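Local atomic coordinates of AP endonuclease, family 2 (Brucella melitensis biovar Abortus, PDB entry 3NGF), a protein that probably interconverts hydroxypyruvate and tartronate semialdehyde, as a manganese-binding TIM-barrel isomerase of the Hyi family. Residues A[109-114]-A[148-153]; A[163-168]-A[180-185]. One frame throughout, in Å; residues are numbered along the deposited sequence.

Contact 1: residues A[109-114]-A[148-153]. With MN (manganese (II) ion), chain C.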
ATOM      1  N   THR A 109      -8.939  -1.021   3.964  1.00 11.16           N
ATOM      2  CA  THR A 109      -7.901  -0.035   3.586  1.00 11.88           C
ATOM      3  C   THR A 109      -7.620  -0.091   2.083  1.00 10.91           C
ATOM      4  O   THR A 109      -7.369  -1.159   1.551  1.00 10.86           O
ATOM      5  CB  THR A 109      -6.591  -0.272   4.380  1.00 12.70           C
ATOM      6  OG1 THR A 109      -6.887  -0.466   5.762  1.00 15.59           O
ATOM      7  CG2 THR A 109      -5.623   0.905   4.204  1.00 14.78           C
ATOM      8  N   LEU A 110      -7.677   1.063   1.415  1.00  9.57           N
ATOM      9  CA  LEU A 110      -7.483   1.155  -0.025  1.00  9.69           C
ATOM     10  C   LEU A 110      -6.483   2.258  -0.316  1.00  8.73           C
ATOM     11  O   LEU A 110      -6.571   3.335   0.296  1.00 11.14           O
ATOM     12  CB  LEU A 110      -8.783   1.485  -0.741  1.00  8.82           C
ATOM     13  CG  LEU A 110      -9.893   0.453  -0.614  1.00 11.40           C
ATOM     14  CD1 LEU A 110     -11.216   1.037  -1.152  1.00 10.41           C
ATOM     15  CD2 LEU A 110      -9.486  -0.789  -1.387  1.00 11.47           C
ATOM     16  N   HIS A 111      -5.556   1.997  -1.228  1.00  8.71           N
ATOM     17  CA  HIS A 111      -4.610   2.995  -1.704  1.00  8.12           C
ATOM     18  C   HIS A 111      -5.127   3.646  -2.999  1.00  8.00           C
ATOM     19  O   HIS A 111      -5.353   2.960  -4.004  1.00  9.46           O
ATOM     20  CB  HIS A 111      -3.240   2.333  -1.905  1.00  9.00           C
ATOM     21  CG  HIS A 111      -2.226   3.167  -2.621  1.00  9.08           C
ATOM     22  ND1 HIS A 111      -1.179   2.603  -3.322  1.00 10.35           N
ATOM     23  CD2 HIS A 111      -2.082   4.506  -2.745  1.00  9.63           C
ATOM     24  CE1 HIS A 111      -0.426   3.563  -3.829  1.00 11.14           C
ATOM     25  NE2 HIS A 111      -0.950   4.725  -3.497  1.00  9.05           N
ATOM     26  N   ALA A 112      -5.336   4.956  -2.963  1.00  9.37           N
ATOM     27  CA  ALA A 112      -5.690   5.720  -4.164  1.00 10.18           C
ATOM     28  C   ALA A 112      -4.436   6.345  -4.764  1.00 10.47           C
ATOM     29  O   ALA A 112      -3.859   7.258  -4.167  1.00 10.52           O
ATOM     30  CB  ALA A 112      -6.703   6.796  -3.810  1.00 10.11           C
ATOM     31  N   MET A 113      -4.031   5.865  -5.933  1.00 10.23           N
ATOM     32  CA  MET A 113      -2.847   6.369  -6.627  1.00 10.89           C
ATOM     33  C   MET A 113      -3.104   7.758  -7.236  1.00 10.93           C
ATOM     34  O   MET A 113      -4.228   8.085  -7.644  1.00 10.68           O
ATOM     35  CB  MET A 113      -2.406   5.376  -7.706  1.00 11.09           C
ATOM     36  CG  MET A 113      -2.016   3.982  -7.145  1.00 12.85           C
ATOM     37  SD  MET A 113      -1.155   3.031  -8.402  1.00 17.86           S
ATOM     38  CE  MET A 113       0.439   3.814  -8.441  1.00 18.16           C
ATOM     39  N   SER A 114      -2.054   8.565  -7.298  1.00 11.32           N
ATOM     40  CA  SER A 114      -2.184   9.980  -7.654  1.00 11.87           C
ATOM     41  C   SER A 114      -1.862  10.331  -9.107  1.00 12.69           C
ATOM     42  O   SER A 114      -2.398  11.307  -9.641  1.00 12.93           O
ATOM     43  CB  SER A 114      -1.344  10.865  -6.711  1.00 12.65           C
ATOM     44  OG  SER A 114      -1.977  11.026  -5.448  1.00 12.38           O
ATOM     45  N   LEU A 148      -5.760   5.658   1.471  1.00  7.80           N
ATOM     46  CA  LEU A 148      -4.393   6.079   1.721  1.00  7.40           C
ATOM     47  C   LEU A 148      -3.729   6.718   0.535  1.00  8.43           C
ATOM     48  O   LEU A 148      -4.003   6.378  -0.626  1.00  8.30           O
ATOM     49  CB  LEU A 148      -3.526   4.889   2.149  1.00  8.06           C
ATOM     50  CG  LEU A 148      -3.977   4.081   3.357  1.00  8.02           C
ATOM     51  CD1 LEU A 148      -2.964   2.940   3.641  1.00  9.71           C
ATOM     52  CD2 LEU A 148      -4.222   4.979   4.580  1.00 10.18           C
ATOM     53  N   VAL A 149      -2.796   7.615   0.861  1.00  8.25           N
ATOM     54  CA  VAL A 149      -1.845   8.173  -0.097  1.00  8.70           C
ATOM     55  C   VAL A 149      -0.493   7.558   0.223  1.00  8.02           C
ATOM     56  O   VAL A 149      -0.088   7.518   1.398  1.00  9.59           O
ATOM     57  CB  VAL A 149      -1.777   9.739  -0.012  1.00  8.61           C
ATOM     58  CG1 VAL A 149      -1.595  10.264   1.450  1.00  9.89           C
ATOM     59  CG2 VAL A 149      -0.655  10.315  -0.953  1.00 11.47           C
ATOM     60  N   GLU A 150       0.203   7.083  -0.813  1.00  8.83           N
ATOM     61  CA  GLU A 150       1.526   6.453  -0.649  1.00  8.71           C
ATOM     62  C   GLU A 150       2.620   7.234  -1.360  1.00  9.80           C
ATOM     63  O   GLU A 150       2.699   7.194  -2.591  1.00 10.39           O
ATOM     64  CB  GLU A 150       1.563   5.045  -1.218  1.00  9.43           C
ATOM     65  CG  GLU A 150       2.842   4.287  -0.816  1.00  8.88           C
ATOM     66  CD  GLU A 150       3.095   2.982  -1.563  1.00 13.01           C
ATOM     67  OE1 GLU A 150       2.355   2.579  -2.475  1.00 13.70           O
ATOM     68  OE2 GLU A 150       4.087   2.342  -1.195  1.00 10.84           O
ATOM     69  N   PRO A 151       3.475   7.918  -0.595  1.00  9.43           N
ATOM     70  CA  PRO A 151       4.678   8.500  -1.232  1.00 10.73           C
ATOM     71  C   PRO A 151       5.541   7.406  -1.856  1.00 11.19           C
ATOM     72  O   PRO A 151       5.780   6.371  -1.231  1.00 11.29           O
ATOM     73  CB  PRO A 151       5.401   9.176  -0.059  1.00 10.82           C
ATOM     74  CG  PRO A 151       4.324   9.429   0.944  1.00 10.08           C
ATOM     75  CD  PRO A 151       3.379   8.285   0.823  1.00  9.64           C
ATOM     76  N   LEU A 152       6.012   7.656  -3.075  1.00 11.99           N
ATOM     77  CA  LEU A 152       6.884   6.729  -3.778  1.00 12.39           C
ATOM     78  C   LEU A 152       8.314   7.306  -3.772  1.00 13.79           C
ATOM     79  O   LEU A 152       8.684   8.033  -2.828  1.00 15.27           O
ATOM     80  CB  LEU A 152       6.306   6.415  -5.149  1.00 12.26           C
ATOM     81  CG  LEU A 152       4.871   5.836  -5.113  1.00 11.44           C
ATOM     82  CD1 LEU A 152       4.394   5.501  -6.518  1.00 13.20           C
ATOM     83  CD2 LEU A 152       4.761   4.593  -4.179  1.00 11.36           C
ATOM     84  N   ASN A 153       9.157   6.916  -4.710  1.00 13.87           N
ATOM     85  CA  ASN A 153      10.465   7.546  -4.832  1.00 13.51           C
ATOM     86  C   ASN A 153      10.721   7.869  -6.298  1.00 14.54           C
ATOM     87  O   ASN A 153      10.114   7.266  -7.187  1.00 13.56           O
ATOM     88  CB  ASN A 153      11.552   6.658  -4.215  1.00 13.37           C
ATOM     89  CG  ASN A 153      11.964   5.515  -5.116  1.00 13.35           C
ATOM     90  OD1 ASN A 153      12.698   5.711  -6.106  1.00 15.60           O
ATOM     91  ND2 ASN A 153      11.531   4.301  -4.771  1.00 14.14           N
TER
HETATM   92 MN    MN C 262       4.696   0.329  -1.669  1.00 18.06          MN
HETATM   93  O   HOH W   1       0.398   7.006  -4.011  1.00 14.52           O
HETATM   94  O   HOH W   2       2.503   0.159  -2.790  1.00 17.59           O
HETATM   95  O   HOH W   3       5.466   0.763  -3.758  1.00 13.92           O
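His111 sets CG anti to its backbone N (chi1 170°), Glu150 does the same with its own CG, and the two side chains cross at about a right angle. Glu150 CB lies over one imidazole face, 3.8 Å from the centroid of the His111 ring in a CH-pi contact; Met113 CG covers the opposite face nearer the rim. The extended Glu150 chain carries on past the ring, whose plane stands 76° from that of the carboxylate, with His111 CE1 3.2 Å from Glu150 OE1. The other oxygen, Glu150 OE2, binds manganese at 2.2 Å. Near the ring plane, His111 NE2 meets a water at 2.7 Å, and this water donates to Glu150 O, also at 2.7 Å, thereby tying the ring edge to the backbone of the metal ligand. Beside the ring, the parallel strands pair through Leu148 N to Leu110 O (2.7 Å) and Ala112 N to Leu148 O (3.0 Å). Two residues before His111, Thr109 CG2 presses on Leu148 CD1 at 3.4 Å, tighter than usual for two carbons. The strands are neighbours in the eight-stranded TIM barrel and belong to the beta-alpha-beta unit 109-111, 122-140, 146-149. Phe133 of helix 122-140 packs on Ala112 and Val149 outside, while Gln183 of strand 180-185 touches His111, Leu148 and Glu150.

Contact 2: residues A[163-168]-A[180-185]. With MN (manganese (II) ion), chain C.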
ATOM      1  N   VAL A 163       6.239  12.098  -3.288  1.00 12.92           N
ATOM      2  CA  VAL A 163       7.438  11.284  -3.011  1.00 12.60           C
ATOM      3  C   VAL A 163       8.101  11.618  -1.661  1.00 13.40           C
ATOM      4  O   VAL A 163       9.227  11.155  -1.382  1.00 14.34           O
ATOM      5  CB  VAL A 163       8.462  11.398  -4.189  1.00 14.65           C
ATOM      6  CG1 VAL A 163       7.847  10.889  -5.488  1.00 14.04           C
ATOM      7  CG2 VAL A 163       8.950  12.827  -4.394  1.00 14.31           C
ATOM      8  N   HIS A 164       7.441  12.428  -0.820  1.00 13.47           N
ATOM      9  CA  HIS A 164       7.972  12.757   0.515  1.00 13.24           C
ATOM     10  C   HIS A 164       6.928  12.540   1.597  1.00 11.93           C
ATOM     11  O   HIS A 164       5.743  12.913   1.430  1.00 11.48           O
ATOM     12  CB  HIS A 164       8.519  14.184   0.567  1.00 13.32           C
ATOM     13  CG  HIS A 164       9.745  14.382  -0.263  1.00 14.83           C
ATOM     14  ND1 HIS A 164      10.986  13.951   0.148  1.00 14.60           N
ATOM     15  CD2 HIS A 164       9.924  14.962  -1.470  1.00 16.44           C
ATOM     16  CE1 HIS A 164      11.879  14.239  -0.783  1.00 18.53           C
ATOM     17  NE2 HIS A 164      11.261  14.854  -1.775  1.00 18.33           N
ATOM     18  N   GLN A 165       7.357  11.929   2.702  1.00 11.47           N
ATOM     19  CA  GLN A 165       6.415  11.521   3.775  1.00 11.18           C
ATOM     20  C   GLN A 165       5.709  12.659   4.507  1.00 12.02           C
ATOM     21  O   GLN A 165       4.484  12.639   4.629  1.00 10.65           O
ATOM     22  CB  GLN A 165       7.106  10.605   4.803  1.00 11.73           C
ATOM     23  CG  GLN A 165       7.710   9.353   4.234  1.00 11.78           C
ATOM     24  CD  GLN A 165       6.670   8.392   3.657  1.00 10.72           C
ATOM     25  OE1 GLN A 165       5.531   8.312   4.146  1.00 11.18           O
ATOM     26  NE2 GLN A 165       7.076   7.635   2.641  1.00 10.43           N
ATOM     27  N   LEU A 166       6.454  13.624   5.043  1.00 11.90           N
ATOM     28  CA  LEU A 166       5.812  14.694   5.807  1.00 12.55           C
ATOM     29  C   LEU A 166       4.998  15.616   4.884  1.00 13.24           C
ATOM     30  O   LEU A 166       4.002  16.215   5.310  1.00 14.20           O
ATOM     31  CB  LEU A 166       6.842  15.480   6.628  1.00 13.97           C
ATOM     32  CG  LEU A 166       7.557  14.711   7.743  1.00 14.27           C
ATOM     33  CD1 LEU A 166       8.486  15.668   8.482  1.00 16.49           C
ATOM     34  CD2 LEU A 166       6.572  14.097   8.706  1.00 14.24           C
ATOM     35  N   GLU A 167       5.396  15.715   3.620  1.00 14.06           N
ATOM     36  CA  GLU A 167       4.611  16.466   2.639  1.00 14.59           C
ATOM     37  C   GLU A 167       3.245  15.787   2.484  1.00 13.37           C
ATOM     38  O   GLU A 167       2.212  16.464   2.381  1.00 13.87           O
ATOM     39  CB  GLU A 167       5.332  16.495   1.306  1.00 15.21           C
ATOM     40  CG  GLU A 167       4.579  17.203   0.210  1.00 17.10           C
ATOM     41  CD  GLU A 167       5.355  17.286  -1.096  1.00 21.58           C
ATOM     42  OE1 GLU A 167       6.452  16.677  -1.215  1.00 21.34           O
ATOM     43  OE2 GLU A 167       4.852  17.983  -2.011  1.00 25.94           O
ATOM     44  N   ALA A 168       3.241  14.455   2.474  1.00 12.66           N
ATOM     45  CA  ALA A 168       1.984  13.700   2.357  1.00 11.67           C
ATOM     46  C   ALA A 168       1.120  13.898   3.604  1.00 11.87           C
ATOM     47  O   ALA A 168      -0.113  14.033   3.506  1.00 11.89           O
ATOM     48  CB  ALA A 168       2.243  12.190   2.111  1.00 11.49           C
ATOM     49  N   VAL A 180      -8.675   9.110   6.226  1.00  8.79           N
ATOM     50  CA  VAL A 180      -7.620   9.288   5.235  1.00  8.59           C
ATOM     51  C   VAL A 180      -6.307   9.275   6.009  1.00  8.54           C
ATOM     52  O   VAL A 180      -6.230   9.873   7.106  1.00 10.59           O
ATOM     53  CB  VAL A 180      -7.774  10.617   4.474  1.00  8.07           C
ATOM     54  CG1 VAL A 180      -6.615  10.867   3.548  1.00  8.50           C
ATOM     55  CG2 VAL A 180      -9.082  10.656   3.691  1.00 10.87           C
ATOM     56  N   ALA A 181      -5.296   8.581   5.481  1.00  8.81           N
ATOM     57  CA  ALA A 181      -3.967   8.544   6.098  1.00  8.63           C
ATOM     58  C   ALA A 181      -2.888   8.235   5.085  1.00  8.76           C
ATOM     59  O   ALA A 181      -3.146   8.131   3.896  1.00  9.31           O
ATOM     60  CB  ALA A 181      -3.917   7.550   7.260  1.00  8.86           C
ATOM     61  N   VAL A 182      -1.668   8.122   5.579  1.00  8.50           N
ATOM     62  CA  VAL A 182      -0.495   7.839   4.769  1.00  8.77           C
ATOM     63  C   VAL A 182      -0.182   6.339   4.805  1.00  8.53           C
ATOM     64  O   VAL A 182      -0.348   5.667   5.843  1.00  9.49           O
ATOM     65  CB  VAL A 182       0.713   8.618   5.298  1.00  8.76           C
ATOM     66  CG1 VAL A 182       2.017   8.291   4.478  1.00  7.99           C
ATOM     67  CG2 VAL A 182       0.421  10.138   5.252  1.00 11.19           C
ATOM     68  N   GLN A 183       0.213   5.812   3.648  1.00  7.95           N
ATOM     69  CA  GLN A 183       0.774   4.478   3.529  1.00  7.78           C
ATOM     70  C   GLN A 183       2.303   4.647   3.550  1.00  8.82           C
ATOM     71  O   GLN A 183       2.882   5.202   2.618  1.00  8.58           O
ATOM     72  CB  GLN A 183       0.304   3.850   2.223  1.00  8.07           C
ATOM     73  CG  GLN A 183       0.818   2.434   1.936  1.00  9.34           C
ATOM     74  CD  GLN A 183       0.119   1.808   0.763  1.00  9.61           C
ATOM     75  OE1 GLN A 183      -1.060   2.043   0.531  1.00 11.92           O
ATOM     76  NE2 GLN A 183       0.834   0.973   0.017  1.00 12.68           N
ATOM     77  N   LEU A 184       2.925   4.206   4.636  1.00  8.23           N
ATOM     78  CA  LEU A 184       4.365   4.396   4.882  1.00  8.38           C
ATOM     79  C   LEU A 184       5.150   3.159   4.418  1.00  8.96           C
ATOM     80  O   LEU A 184       5.245   2.156   5.149  1.00  8.58           O
ATOM     81  CB  LEU A 184       4.569   4.638   6.382  1.00  8.34           C
ATOM     82  CG  LEU A 184       5.989   4.776   6.932  1.00 10.22           C
ATOM     83  CD1 LEU A 184       6.770   5.834   6.157  1.00  9.72           C
ATOM     84  CD2 LEU A 184       5.990   5.058   8.457  1.00 10.41           C
ATOM     85  N   ASP A 185       5.653   3.213   3.191  1.00  9.34           N
ATOM     86  CA  ASP A 185       6.529   2.174   2.636  1.00  9.10           C
ATOM     87  C   ASP A 185       7.972   2.601   2.970  1.00  9.89           C
ATOM     88  O   ASP A 185       8.477   3.660   2.497  1.00  9.11           O
ATOM     89  CB  ASP A 185       6.242   2.040   1.137  1.00 10.02           C
ATOM     90  CG  ASP A 185       7.075   0.971   0.437  1.00 11.45           C
ATOM     91  OD1 ASP A 185       8.213   0.750   0.849  1.00 12.35           O
ATOM     92  OD2 ASP A 185       6.621   0.376  -0.572  1.00 12.43           O
TER
HETATM   93 MN    MN C 262       4.696   0.329  -1.669  1.00 18.06          MN
HETATM   94  O   HOH W   4       5.398   5.471   1.311  1.00  8.66           O
HETATM   95  O   HOH W   2       2.503   0.159  -2.790  1.00 17.59           O
HETATM   96  O   HOH W   3       5.466   0.763  -3.758  1.00 13.92           O
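Gln165, in the first turn of helix 165-175, meets Val182 and Leu184 of strand 180-185 by van der Waals contact, packing helix on strand within the TIM-barrel beta-alpha-beta unit 146-149, 165-175, 180-185. The Gln165 chain is bent about its CB-CG bond (chi2 -65°), and its amide lies against the strand's apolar side chains: Gln165 OE1 is 3.4 Å from Leu184 CD1 and 3.5 Å from Val182 CG1. Leu184 crosses the glutamine at about a right angle, Val182 at a slant. One turn on, Ala168 CB touches Val182 CG2 at 4.2 Å, the other methyl of the same valine.

The polar link between the segments runs through one water. It accepts from Gln165 NE2 at 3.0 Å and from Asp185 N at 2.9 Å, and donates to Gln183 O at 2.8 Å. These three bonds join the amide to the strand backbone at Gln183 and at the metal ligand Asp185 itself.

Metal coordination comes from the strand's end. Asp185 CG is anti to its backbone N (chi1 -179°), and Asp185 OD2 binds manganese at 2.2 Å. Asp185 OD1 turns to the start of helix 186-192, where its hydrogen bonds to Tyr187 N and His188 N are weak, in keeping with an N-cap.

The amide is thus used unequally: Gln165 NE2 donates to the water, whereas Gln165 OE1, buried among methyl groups, has no polar partner in the model. Cohesion between helix and strand therefore rests on van der Waals contacts, the closest from amide oxygen to methyls, plus one water bridge, which probably helps fix the backbone from which Asp185 reaches the manganese.

In the fold
Contacts 1 and 2 follow each other in the chain, their centres about 8 Å apart, and meet along neighbouring barrel strands 146-149 and 180-185. Probable hydrogen bonds join them: Val149 O to Gln183 N at 2.8 Å and Val149 N to Ala181 O at 3.1 Å. Each delivers one manganese ligand, Glu150 from contact 1 and Asp185 from contact 2, with Glu150 OE2 only 3.2 Å from Asp185 CB; Gln211, Glu247 and two shared waters complete the site. Gln183 OE1 packs 3.3 Å from His111 CB, while its NE2 hydrogen-bonds Gln211 OE1. Glu150 and Glu247 are the predicted proton donor/acceptors, so the two contacts together frame the probable active site.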